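Local atomic coordinates of Lin1840 protein (Listeria innocua serovar 6a, PDB entry 4ZOB), a protein that probably hydrolyses terminal, non-reducing beta-D-glucosyl residues with release of beta-D-glucose, as a family 3 glycoside hydrolase. Residues R149-T154 and G407-Y412; A90-G95 and H132-P137; M138-R143 and V190-A195; G202-T207 and G471-S476. The protein carries 1 engineered substitution. All coordinates share one frame; numbering follows the deposited sequence.

Interaction 1: residues R149-T154 and G407-Y412. With LGC (D-glucono-1,5-lactone), chain C.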
# COMPACT_ATOMS: atom_id res chain seq x y z
N ARG A 149 -10.43 -1.48 -11.94
CA ARG A 149 -10.91 -0.20 -12.45
C ARG A 149 -9.83 0.75 -12.97
O ARG A 149 -10.15 1.89 -13.32
CB ARG A 149 -11.71 0.49 -11.36
CG ARG A 149 -12.65 -0.48 -10.64
CD ARG A 149 -13.81 0.21 -9.99
NE ARG A 149 -14.59 0.97 -10.98
CZ ARG A 149 -15.85 1.40 -10.84
NH1 ARG A 149 -16.55 1.14 -9.75
NH2 ARG A 149 -16.40 2.12 -11.82
N VAL A 150 -8.58 0.30 -13.01
CA VAL A 150 -7.51 1.10 -13.60
C VAL A 150 -7.82 1.38 -15.07
O VAL A 150 -7.41 2.41 -15.62
CB VAL A 150 -6.09 0.51 -13.43
CG1 VAL A 150 -5.68 0.55 -11.98
CG2 VAL A 150 -5.92 -0.90 -13.97
N MET A 151 -8.62 0.49 -15.66
CA MET A 151 -9.13 0.64 -17.03
C MET A 151 -9.88 1.95 -17.30
O MET A 151 -9.79 2.48 -18.41
CB MET A 151 -9.97 -0.58 -17.49
CG MET A 151 -11.30 -0.83 -16.79
SD MET A 151 -12.75 -1.09 -17.85
CE MET A 151 -12.70 0.49 -18.71
N GLU A 152 -10.53 2.47 -16.27
CA GLU A 152 -11.39 3.66 -16.41
C GLU A 152 -10.66 4.96 -16.16
O GLU A 152 -11.23 6.02 -16.47
CB GLU A 152 -12.58 3.62 -15.45
CG GLU A 152 -13.34 2.31 -15.43
CD GLU A 152 -14.18 2.11 -14.19
OE1 GLU A 152 -15.03 2.99 -13.81
OE2 GLU A 152 -14.03 1.00 -13.61
N SER A 153 -9.45 4.89 -15.61
CA SER A 153 -8.58 6.06 -15.32
C SER A 153 -7.60 6.29 -16.44
O SER A 153 -7.25 5.37 -17.17
CB SER A 153 -7.77 5.80 -14.05
OG SER A 153 -6.83 6.82 -13.71
N THR A 154 -7.11 7.50 -16.59
CA THR A 154 -6.06 7.71 -17.55
C THR A 154 -4.65 7.55 -16.95
O THR A 154 -3.67 7.81 -17.63
CB THR A 154 -6.18 9.08 -18.23
OG1 THR A 154 -6.31 10.10 -17.25
CG2 THR A 154 -7.43 9.09 -19.20
N GLY A 407 -13.40 -3.93 -24.68
CA GLY A 407 -13.03 -3.57 -23.33
C GLY A 407 -14.17 -3.59 -22.34
O GLY A 407 -15.32 -3.80 -22.71
N GLY A 408 -13.83 -3.37 -21.06
CA GLY A 408 -14.84 -3.28 -19.99
C GLY A 408 -15.57 -1.95 -19.92
O GLY A 408 -15.25 -1.00 -20.62
N TRP A 409 -16.58 -1.87 -19.08
CA TRP A 409 -17.48 -0.70 -19.06
C TRP A 409 -17.95 -0.31 -20.48
O TRP A 409 -17.98 0.87 -20.86
CB TRP A 409 -16.84 0.49 -18.33
CG TRP A 409 -16.97 0.38 -16.84
CD1 TRP A 409 -15.98 0.14 -15.93
CD2 TRP A 409 -18.18 0.48 -16.10
NE1 TRP A 409 -16.51 0.07 -14.66
CE2 TRP A 409 -17.86 0.29 -14.74
CE3 TRP A 409 -19.52 0.70 -16.45
CZ2 TRP A 409 -18.82 0.34 -13.73
CZ3 TRP A 409 -20.47 0.75 -15.46
CH2 TRP A 409 -20.13 0.57 -14.11
N ASN A 410 -18.26 -1.34 -21.25
CA ASN A 410 -18.90 -1.14 -22.55
C ASN A 410 -20.34 -1.55 -22.41
O ASN A 410 -20.66 -2.68 -22.68
CB ASN A 410 -18.27 -1.99 -23.63
CG ASN A 410 -19.07 -1.94 -24.91
OD1 ASN A 410 -19.70 -0.91 -25.20
ND2 ASN A 410 -19.10 -3.04 -25.65
N VAL A 411 -21.20 -0.65 -21.98
CA VAL A 411 -22.57 -1.02 -21.64
C VAL A 411 -23.45 -1.09 -22.87
O VAL A 411 -24.47 -1.75 -22.85
CB VAL A 411 -23.19 -0.02 -20.62
CG1 VAL A 411 -24.63 -0.36 -20.26
CG2 VAL A 411 -22.37 0.00 -19.34
N TYR A 412 -23.10 -0.36 -23.93
CA TYR A 412 -23.99 -0.23 -25.11
C TYR A 412 -23.40 -0.75 -26.41
O TYR A 412 -24.13 -1.01 -27.35
CB TYR A 412 -24.46 1.22 -25.27
CG TYR A 412 -25.31 1.68 -24.10
CD1 TYR A 412 -26.66 1.38 -24.07
CD2 TYR A 412 -24.75 2.33 -23.00
CE1 TYR A 412 -27.43 1.76 -22.99
CE2 TYR A 412 -25.53 2.69 -21.93
CZ TYR A 412 -26.87 2.42 -21.94
OH TYR A 412 -27.67 2.79 -20.87
C1 LGC C . -21.31 1.50 -10.08
C2 LGC C . -20.02 2.19 -10.43
O5 LGC C . -22.51 1.76 -10.84
O1 LGC C . -21.37 0.67 -9.16
O2 LGC C . -19.37 2.49 -9.21
C3 LGC C . -20.18 3.53 -11.12
O3 LGC C . -18.90 3.97 -11.65
C4 LGC C . -21.35 3.43 -12.13
O4 LGC C . -21.57 4.67 -12.80
C5 LGC C . -22.62 3.06 -11.39
C6 LGC C . -23.87 3.06 -12.30
O6 LGC C . -23.58 2.48 -13.57

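Interaction 2: residues A90-G95 and H132-P137. With LGC (D-glucono-1,5-lactone), chain C.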
# COMPACT_ATOMS: atom_id res chain seq x y z
N ALA A 90 -26.66 7.60 -17.66
CA ALA A 90 -26.07 6.41 -18.25
C ALA A 90 -24.56 6.45 -18.13
O ALA A 90 -23.95 7.52 -17.96
CB ALA A 90 -26.41 6.31 -19.71
N ASP A 91 -24.00 5.25 -18.28
CA ASP A 91 -22.57 5.00 -18.28
C ASP A 91 -22.06 5.02 -19.70
O ASP A 91 -21.90 3.97 -20.31
CB ASP A 91 -22.28 3.62 -17.67
CG ASP A 91 -22.53 3.59 -16.19
OD1 ASP A 91 -21.86 4.33 -15.43
OD2 ASP A 91 -23.39 2.81 -15.78
N VAL A 92 -21.82 6.20 -20.24
CA VAL A 92 -21.14 6.31 -21.52
C VAL A 92 -19.68 6.63 -21.15
O VAL A 92 -19.35 7.77 -20.81
CB VAL A 92 -21.81 7.36 -22.43
CG1 VAL A 92 -21.32 7.24 -23.87
CG2 VAL A 92 -23.32 7.21 -22.41
N ILE A 93 -18.83 5.59 -21.18
CA ILE A 93 -17.48 5.65 -20.52
C ILE A 93 -16.34 5.84 -21.50
O ILE A 93 -15.43 6.64 -21.29
CB ILE A 93 -17.21 4.37 -19.70
CG1 ILE A 93 -18.29 4.15 -18.63
CG2 ILE A 93 -15.84 4.42 -19.06
CD1 ILE A 93 -18.59 5.37 -17.79
N HIS A 94 -16.38 5.05 -22.56
CA HIS A 94 -15.51 5.27 -23.70
C HIS A 94 -16.25 4.98 -25.01
O HIS A 94 -15.79 4.22 -25.87
CB HIS A 94 -14.25 4.44 -23.55
CG HIS A 94 -14.51 2.98 -23.34
ND1 HIS A 94 -14.05 2.01 -24.21
CD2 HIS A 94 -15.13 2.31 -22.33
CE1 HIS A 94 -14.40 0.82 -23.76
NE2 HIS A 94 -15.05 0.98 -22.62
N GLY A 95 -17.41 5.60 -25.17
CA GLY A 95 -18.23 5.35 -26.33
C GLY A 95 -19.57 4.78 -25.95
O GLY A 95 -19.78 4.20 -24.86
N HIS A 132 -29.35 12.03 -21.20
CA HIS A 132 -29.02 13.39 -20.84
C HIS A 132 -27.68 13.56 -20.14
O HIS A 132 -27.03 14.60 -20.29
CB HIS A 132 -30.08 13.94 -19.90
CG HIS A 132 -31.46 13.83 -20.44
ND1 HIS A 132 -32.57 13.77 -19.63
CD2 HIS A 132 -31.91 13.77 -21.71
CE1 HIS A 132 -33.65 13.66 -20.38
NE2 HIS A 132 -33.27 13.66 -21.64
N VAL A 133 -27.30 12.55 -19.34
CA VAL A 133 -26.09 12.63 -18.48
C VAL A 133 -25.28 11.36 -18.60
O VAL A 133 -25.83 10.27 -18.52
CB VAL A 133 -26.46 12.77 -16.99
CG1 VAL A 133 -25.24 13.11 -16.17
CG2 VAL A 133 -27.50 13.84 -16.80
N THR A 134 -23.98 11.51 -18.82
CA THR A 134 -23.02 10.39 -18.70
C THR A 134 -22.27 10.40 -17.37
O THR A 134 -21.89 11.43 -16.85
CB THR A 134 -21.97 10.33 -19.84
OG1 THR A 134 -21.09 9.22 -19.60
CG2 THR A 134 -21.14 11.61 -19.89
N PHE A 135 -22.04 9.21 -16.87
CA PHE A 135 -21.22 8.97 -15.69
C PHE A 135 -19.70 8.76 -16.04
O PHE A 135 -19.13 7.66 -15.88
CB PHE A 135 -21.78 7.73 -14.97
CG PHE A 135 -23.15 7.90 -14.37
CD1 PHE A 135 -23.49 9.06 -13.67
CD2 PHE A 135 -24.09 6.85 -14.42
CE1 PHE A 135 -24.75 9.18 -13.07
CE2 PHE A 135 -25.34 6.97 -13.81
CZ PHE A 135 -25.67 8.14 -13.15
N SER A 136 -19.08 9.86 -16.49
CA SER A 136 -17.70 9.94 -17.02
C SER A 136 -17.34 11.44 -17.13
O SER A 136 -18.22 12.25 -17.42
CB SER A 136 -17.66 9.26 -18.39
OG SER A 136 -16.62 9.67 -19.23
N PRO A 137 -16.07 11.84 -16.90
CA PRO A 137 -14.82 11.09 -16.75
C PRO A 137 -14.62 10.47 -15.37
O PRO A 137 -15.07 11.02 -14.37
CB PRO A 137 -13.73 12.16 -16.96
CG PRO A 137 -14.34 13.42 -16.47
CD PRO A 137 -15.83 13.30 -16.78
C1 LGC C . -21.31 1.50 -10.08
C2 LGC C . -20.02 2.19 -10.43
O5 LGC C . -22.51 1.76 -10.84
O1 LGC C . -21.37 0.67 -9.16
O2 LGC C . -19.37 2.49 -9.21
C3 LGC C . -20.18 3.53 -11.12
O3 LGC C . -18.90 3.97 -11.65
C4 LGC C . -21.35 3.43 -12.13
O4 LGC C . -21.57 4.67 -12.80
C5 LGC C . -22.62 3.06 -11.39
C6 LGC C . -23.87 3.06 -12.30
O6 LGC C . -23.58 2.48 -13.57
O HOH W 1 -14.69 7.74 -18.95

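Interaction 3: residues M138-R143 and V190-A195. With LGC (D-glucono-1,5-lactone), chain C.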
# COMPACT_ATOMS: atom_id res chain seq x y z
N MET A 138 -13.92 9.34 -15.36
CA MET A 138 -13.52 8.69 -14.15
C MET A 138 -12.11 9.24 -13.91
O MET A 138 -11.20 9.05 -14.74
CB MET A 138 -13.56 7.16 -14.35
CG MET A 138 -13.18 6.35 -13.12
SD MET A 138 -11.40 6.32 -12.79
CE MET A 138 -11.31 4.83 -11.81
N LEU A 139 -11.96 9.99 -12.81
CA LEU A 139 -10.76 10.76 -12.55
C LEU A 139 -9.95 10.34 -11.33
O LEU A 139 -9.18 11.12 -10.77
CB LEU A 139 -11.11 12.24 -12.48
CG LEU A 139 -11.48 12.78 -13.86
CD1 LEU A 139 -11.81 14.23 -13.70
CD2 LEU A 139 -10.41 12.62 -14.90
N ASP A 140 -10.06 9.07 -10.97
CA ASP A 140 -9.31 8.49 -9.87
C ASP A 140 -7.87 8.15 -10.29
O ASP A 140 -7.63 7.35 -11.19
CB ASP A 140 -10.02 7.26 -9.29
CG ASP A 140 -11.54 7.43 -9.16
OD1 ASP A 140 -12.04 8.53 -8.78
OD2 ASP A 140 -12.24 6.42 -9.41
N LEU A 141 -6.93 8.78 -9.60
CA LEU A 141 -5.52 8.45 -9.71
C LEU A 141 -5.26 7.00 -9.32
O LEU A 141 -5.75 6.53 -8.28
CB LEU A 141 -4.71 9.34 -8.78
CG LEU A 141 -3.22 9.32 -9.06
CD1 LEU A 141 -2.92 10.32 -10.16
CD2 LEU A 141 -2.48 9.69 -7.80
N VAL A 142 -4.49 6.30 -10.15
CA VAL A 142 -4.27 4.88 -9.97
C VAL A 142 -2.77 4.61 -9.93
O VAL A 142 -2.04 5.04 -10.83
CB VAL A 142 -5.05 4.03 -11.01
CG1 VAL A 142 -6.54 4.10 -10.76
CG2 VAL A 142 -4.77 4.45 -12.43
N ARG A 143 -2.33 3.96 -8.83
CA ARG A 143 -0.98 3.48 -8.68
C ARG A 143 -0.88 1.99 -8.53
O ARG A 143 0.20 1.51 -8.28
CB ARG A 143 -0.35 4.08 -7.43
CG ARG A 143 0.20 5.45 -7.68
CD ARG A 143 0.40 6.15 -6.40
NE ARG A 143 0.74 7.55 -6.61
CZ ARG A 143 1.12 8.38 -5.64
NH1 ARG A 143 1.20 7.97 -4.41
NH2 ARG A 143 1.40 9.62 -5.90
N VAL A 190 -18.39 13.91 -13.00
CA VAL A 190 -17.05 13.47 -12.55
C VAL A 190 -17.16 12.39 -11.47
O VAL A 190 -17.98 12.51 -10.56
CB VAL A 190 -16.32 14.67 -11.96
CG1 VAL A 190 -15.26 14.27 -10.93
CG2 VAL A 190 -15.74 15.48 -13.10
N LYS A 191 -16.32 11.36 -11.56
CA LYS A 191 -16.27 10.34 -10.48
C LYS A 191 -14.87 9.84 -10.25
O LYS A 191 -14.04 10.06 -11.09
CB LYS A 191 -17.20 9.17 -10.81
CG LYS A 191 -16.90 8.46 -12.12
CD LYS A 191 -18.03 7.51 -12.53
CE LYS A 191 -17.55 6.45 -13.49
NZ LYS A 191 -18.70 5.61 -13.89
N HIS A 192 -14.58 9.16 -9.13
CA HIS A 192 -15.45 8.97 -7.96
C HIS A 192 -14.86 9.79 -6.82
O HIS A 192 -13.70 9.57 -6.42
CB HIS A 192 -15.49 7.49 -7.56
CG HIS A 192 -15.84 6.57 -8.67
ND1 HIS A 192 -14.92 6.15 -9.60
CD2 HIS A 192 -17.02 6.01 -9.02
CE1 HIS A 192 -15.52 5.38 -10.49
NE2 HIS A 192 -16.79 5.28 -10.15
N PHE A 193 -15.65 10.73 -6.29
CA PHE A 193 -15.17 11.68 -5.28
C PHE A 193 -15.21 11.02 -3.90
O PHE A 193 -16.31 10.78 -3.41
CB PHE A 193 -16.04 12.96 -5.29
CG PHE A 193 -15.32 14.19 -4.83
CD1 PHE A 193 -14.41 14.79 -5.64
CD2 PHE A 193 -15.56 14.72 -3.58
CE1 PHE A 193 -13.73 15.93 -5.22
CE2 PHE A 193 -14.88 15.83 -3.14
CZ PHE A 193 -13.97 16.45 -3.96
N ALA A 194 -14.06 10.69 -3.27
CA ALA A 194 -12.71 10.87 -3.83
C ALA A 194 -11.73 9.76 -3.46
O ALA A 194 -11.95 9.00 -2.52
CB ALA A 194 -12.14 12.21 -3.38
N ALA A 195 -10.66 9.67 -4.24
CA ALA A 195 -9.46 8.84 -3.90
C ALA A 195 -9.72 7.31 -3.96
O ALA A 195 -8.99 6.51 -3.35
CB ALA A 195 -8.90 9.23 -2.54
C1 LGC C . -21.31 1.50 -10.08
C2 LGC C . -20.02 2.19 -10.43
O5 LGC C . -22.51 1.76 -10.84
O1 LGC C . -21.37 0.67 -9.16
O2 LGC C . -19.37 2.49 -9.21
C3 LGC C . -20.18 3.53 -11.12
O3 LGC C . -18.90 3.97 -11.65
C4 LGC C . -21.35 3.43 -12.13
O4 LGC C . -21.57 4.67 -12.80
C5 LGC C . -22.62 3.06 -11.39
C6 LGC C . -23.87 3.06 -12.30
O6 LGC C . -23.58 2.48 -13.57

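Interaction 4: residues G202-T207 and G471-S476. With LGC (D-glucono-1,5-lactone), chain C.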
# COMPACT_ATOMS: atom_id res chain seq x y z
N GLY A 202 -5.16 -3.22 -3.94
CA GLY A 202 -6.00 -3.22 -5.15
C GLY A 202 -7.29 -4.03 -5.04
O GLY A 202 -7.82 -4.49 -6.06
N LEU A 203 -7.81 -4.18 -3.83
CA LEU A 203 -9.01 -5.01 -3.57
C LEU A 203 -10.32 -4.20 -3.73
O LEU A 203 -10.50 -3.13 -3.13
CB LEU A 203 -8.90 -5.68 -2.18
CG LEU A 203 -10.06 -6.49 -1.61
CD1 LEU A 203 -10.47 -7.64 -2.54
CD2 LEU A 203 -9.71 -7.04 -0.23
N GLU A 204 -11.24 -4.68 -4.53
CA GLU A 204 -12.39 -3.84 -4.82
C GLU A 204 -13.11 -3.33 -3.56
O GLU A 204 -13.40 -4.09 -2.58
CB GLU A 204 -13.39 -4.50 -5.76
CG GLU A 204 -14.37 -3.47 -6.34
CD GLU A 204 -13.65 -2.35 -7.08
OE1 GLU A 204 -13.24 -2.59 -8.22
OE2 GLU A 204 -13.48 -1.24 -6.55
N TYR A 205 -13.38 -2.02 -3.61
CA TYR A 205 -14.08 -1.28 -2.55
C TYR A 205 -13.25 -1.14 -1.27
O TYR A 205 -13.72 -0.58 -0.28
CB TYR A 205 -15.42 -1.94 -2.21
CG TYR A 205 -16.25 -2.36 -3.43
CD1 TYR A 205 -16.70 -1.43 -4.34
CD2 TYR A 205 -16.56 -3.70 -3.66
CE1 TYR A 205 -17.43 -1.82 -5.44
CE2 TYR A 205 -17.29 -4.10 -4.75
CZ TYR A 205 -17.74 -3.16 -5.64
OH TYR A 205 -18.49 -3.54 -6.75
N ASN A 206 -12.01 -1.61 -1.29
CA ASN A 206 -11.27 -1.69 -0.04
C ASN A 206 -10.92 -0.31 0.54
O ASN A 206 -11.06 0.72 -0.12
CB ASN A 206 -10.01 -2.56 -0.17
CG ASN A 206 -9.64 -3.23 1.13
OD1 ASN A 206 -10.42 -3.21 2.06
ND2 ASN A 206 -8.47 -3.85 1.19
N THR A 207 -10.49 -0.33 1.80
CA THR A 207 -10.08 0.84 2.55
C THR A 207 -9.12 1.72 1.79
O THR A 207 -8.23 1.23 1.13
CB THR A 207 -9.37 0.42 3.82
OG1 THR A 207 -10.24 -0.43 4.59
CG2 THR A 207 -8.90 1.68 4.61
N GLY A 471 -11.26 -7.57 -15.46
CA GLY A 471 -11.08 -6.22 -14.95
C GLY A 471 -12.40 -5.48 -14.92
O GLY A 471 -13.47 -6.09 -14.92
N GLY A 472 -12.33 -4.15 -14.93
CA GLY A 472 -13.48 -3.34 -14.61
C GLY A 472 -13.89 -3.49 -13.14
O GLY A 472 -13.07 -3.85 -12.31
N GLU A 473 -15.15 -3.20 -12.83
CA GLU A 473 -15.57 -3.09 -11.45
C GLU A 473 -15.57 -4.49 -10.81
O GLU A 473 -16.07 -5.43 -11.42
CB GLU A 473 -16.94 -2.40 -11.29
CG GLU A 473 -17.36 -2.32 -9.81
CD GLU A 473 -18.67 -1.61 -9.52
OE1 GLU A 473 -19.24 -0.98 -10.42
OE2 GLU A 473 -19.14 -1.71 -8.36
N ALA A 474 -14.99 -4.61 -9.61
CA ALA A 474 -14.97 -5.88 -8.88
C ALA A 474 -14.27 -7.02 -9.64
O ALA A 474 -14.53 -8.25 -9.41
CB ALA A 474 -16.38 -6.28 -8.47
N GLY A 475 -13.37 -6.61 -10.54
CA GLY A 475 -12.40 -7.47 -11.18
C GLY A 475 -10.99 -7.22 -10.67
O GLY A 475 -10.08 -6.89 -11.45
N SER A 476 -10.80 -7.38 -9.35
CA SER A 476 -9.47 -7.29 -8.76
C SER A 476 -8.69 -8.58 -9.00
O SER A 476 -9.25 -9.69 -8.85
CB SER A 476 -9.57 -7.01 -7.25
OG SER A 476 -9.95 -5.66 -6.98
C1 LGC C . -21.31 1.50 -10.08
C2 LGC C . -20.02 2.19 -10.43
O5 LGC C . -22.51 1.76 -10.84
O1 LGC C . -21.37 0.67 -9.16
O2 LGC C . -19.37 2.49 -9.21
C3 LGC C . -20.18 3.53 -11.12
O3 LGC C . -18.90 3.97 -11.65
C4 LGC C . -21.35 3.43 -12.13
O4 LGC C . -21.57 4.67 -12.80
C5 LGC C . -22.62 3.06 -11.39
C6 LGC C . -23.87 3.06 -12.30
O6 LGC C . -23.58 2.48 -13.57
O HOH W 2 -11.71 -4.45 -9.11

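Interaction 1: residues R149-T154 and G407-Y412
One wall of the sugar pocket, occupied by D-glucono-1,5-lactone, is built where the indole of Trp-409 meets Arg-149, Glu-152 and Met-151. Arg-149 grips the carboxylate of Glu-152 side-on: NE lies 2.7 Å from OE2 and NH2 lies 2.6 Å from OE1, so two bonds fix the rotation of the guanidinium. The outer edge of the same group serves the ligand, with NH1 donating to lactone O2 over 3.2 Å and NH2 to O3 over 3.1 Å. Trp-409 NE1 lies 2.8 Å from Glu-152 OE2, but its N-H is turned well off the line, at 116°, and the bond is weak. The pocket sits at a domain junction of the family 3 fold: 149-154 follows a strand of the TIM-barrel domain, whereas 407-412 comes from the C-terminal domain. The indole and guanidinium planes are only 23° apart, and the far rim of the indole reaches the sugar, its CH2 lying 3.7 Å from lactone C4. Met-151 adds a Met-aromatic contact, with SD also at the ring edge, 4.0 Å from Trp-409 CD1. Its chi1 of 67° turns the thioether towards Gly-408, where CE is 3.5 Å from the carbonyl O.

Interaction 2: residues A90-G95 and H132-P137
Ala-90 and Thr-134 form a parallel bridge between neighbouring strands, 87-90 and 133-134, of the TIM-barrel sheet, with their CA atoms 5.0 Å apart. The carbonyl O of Ala-90 receives Phe-135 N at 2.8 Å with an N-H...O angle of 150°, and the CA-H of Thr-134 also approaches it. In return Ala-90 N donates to Val-133 O at 2.9 Å, but at 128° this bond is weak. Beyond Ala-90 in the first segment, the bonds between the segments are made by side chains and a water. Thr-134 holds OG1 anti to its backbone nitrogen (chi1 179°), from where the hydroxyl donates to Val-92 O over 2.6 Å, tilted from the carbonyl plane. Asp-91 turns its carboxylate to the sugar site instead: OD1 accepts O4 of the bound gluconolactone at 2.7 Å, and OD1 also lies at the ring edge of Phe-135. The Phe-135 carbonyl is satisfied by Lys-191 NZ, while Ile-93 CD1 also crowds against it. Ser-136 OG bonds to Tyr-172 OH, on helix 158-173, and to one water. That water donates to Ile-93 O at 2.7 Å and lies 2.7 Å from Ser-136 OG.

Interaction 3: residues M138-R143 and V190-A195
Asp-140 OD1 is gripped by the backbone N of His-192, 2.6 Å away on the syn side of the carboxylate, and by the hydroxyl of Tyr-223 from helix 221-228. This His-carboxylate pair belongs to the TIM-barrel domain, at the C-terminal end of strand 187-193, where the Lys-His-Phe-Ala sequence, 191-194, has cis peptide bonds before His-192 and Ala-194. The other oxygen, OD2, takes the ring N-H: His-192 ND1 donates to its syn lone pair over 2.7 Å, with OD2 close to the imidazole plane. The ND1 bond, with NE2 held at lactone O3, sets the rotation of the imidazole. A single backbone bridge joins Met-138 to the strand. Of its bonds, Leu-139 N to Lys-191 O is 2.7 Å long and almost straight at 176°, and Lys-191 N pairs with Pro-137 O. Leu-139 CD1 also meets Val-190 CG2, while Met-138 CG packs 3.7 Å from His-192 CE1. From the strand, the side chains of Lys-191 and His-192 reach into the sugar site. The lysine starts with CG between backbone N and carbonyl carbon (chi1 58°), then runs extended until NZ donates to O3 of the gluconolactone at 2.8 Å and, weakly, to O4. His-192 reaches that same O3 in its own ring plane, NE2 lying 2.9 Å from it at an angle of 173°.

Interaction 4: residues G202-T207 and G471-S476
Beside the end of the bound lactone that carries O1, two type II turns meet: Leu-203 to Asn-206 from the barrel domain and Gly-472 to Gly-475 from the C-terminal domain, with Tyr-205 touching Glu-473. The phenol OH donates to Glu-473 OE2 over 2.5 Å, arriving on the anti side of the carboxylate, and the ring and carboxylate planes stand 79° apart. Glu-473 gets there fully stretched, CG anti to the backbone N (chi1 180°) and the rest of the chain extended, which leaves OE1 3.0 Å from lactone O1. Glu-204 CG covers one face of the Tyr-205 ring, over its centre, and the glutamate chain then bends at chi2 (58°) to bring OE1 to Ala-474 N at 3.0 Å. A water donates to OE1 over 2.6 Å and also to Ser-476 OG, bridging the two segments. OE2 is bound as well, by Tyr-205 N at 3.0 Å and by Trp-147 NE1, so both carboxylate oxygens are held. At the far end Ser-476 OG donates to Gly-202 O at 2.6 Å, in the carbonyl plane and on a lone pair. The second subunit closes over this region: its Arg-572 bonds to Tyr-205 OH, and its Ser-585 to Glu-204 O. Neither segment is regular: 202-207 links strand 187-193 to helix 212-219, while the loop holding 471-476 runs from strand 459-465 to helix 484-494.

How the interactions relate
All four contacts are buried and each touches the same lactone, but they join different parts of the fold. Interactions 2 and 3 stay inside the barrel domain and share its sheet, since strands 133-134 and 187-193 are neighbours; backbone bonds still contribute there. Interactions 1 and 4 each bring a loop of the C-terminal domain against barrel loops, and side chains do most of the bonding. Interaction 4 alone also meets the second subunit. His-94 of interaction 2 bonds to Gly-408 O of interaction 1, and Ser-153 of interaction 1 to Asp-140 O of interaction 3. Interactions 1 and 4 meet through Arg-149 and Glu-473, a long and weak ion pair.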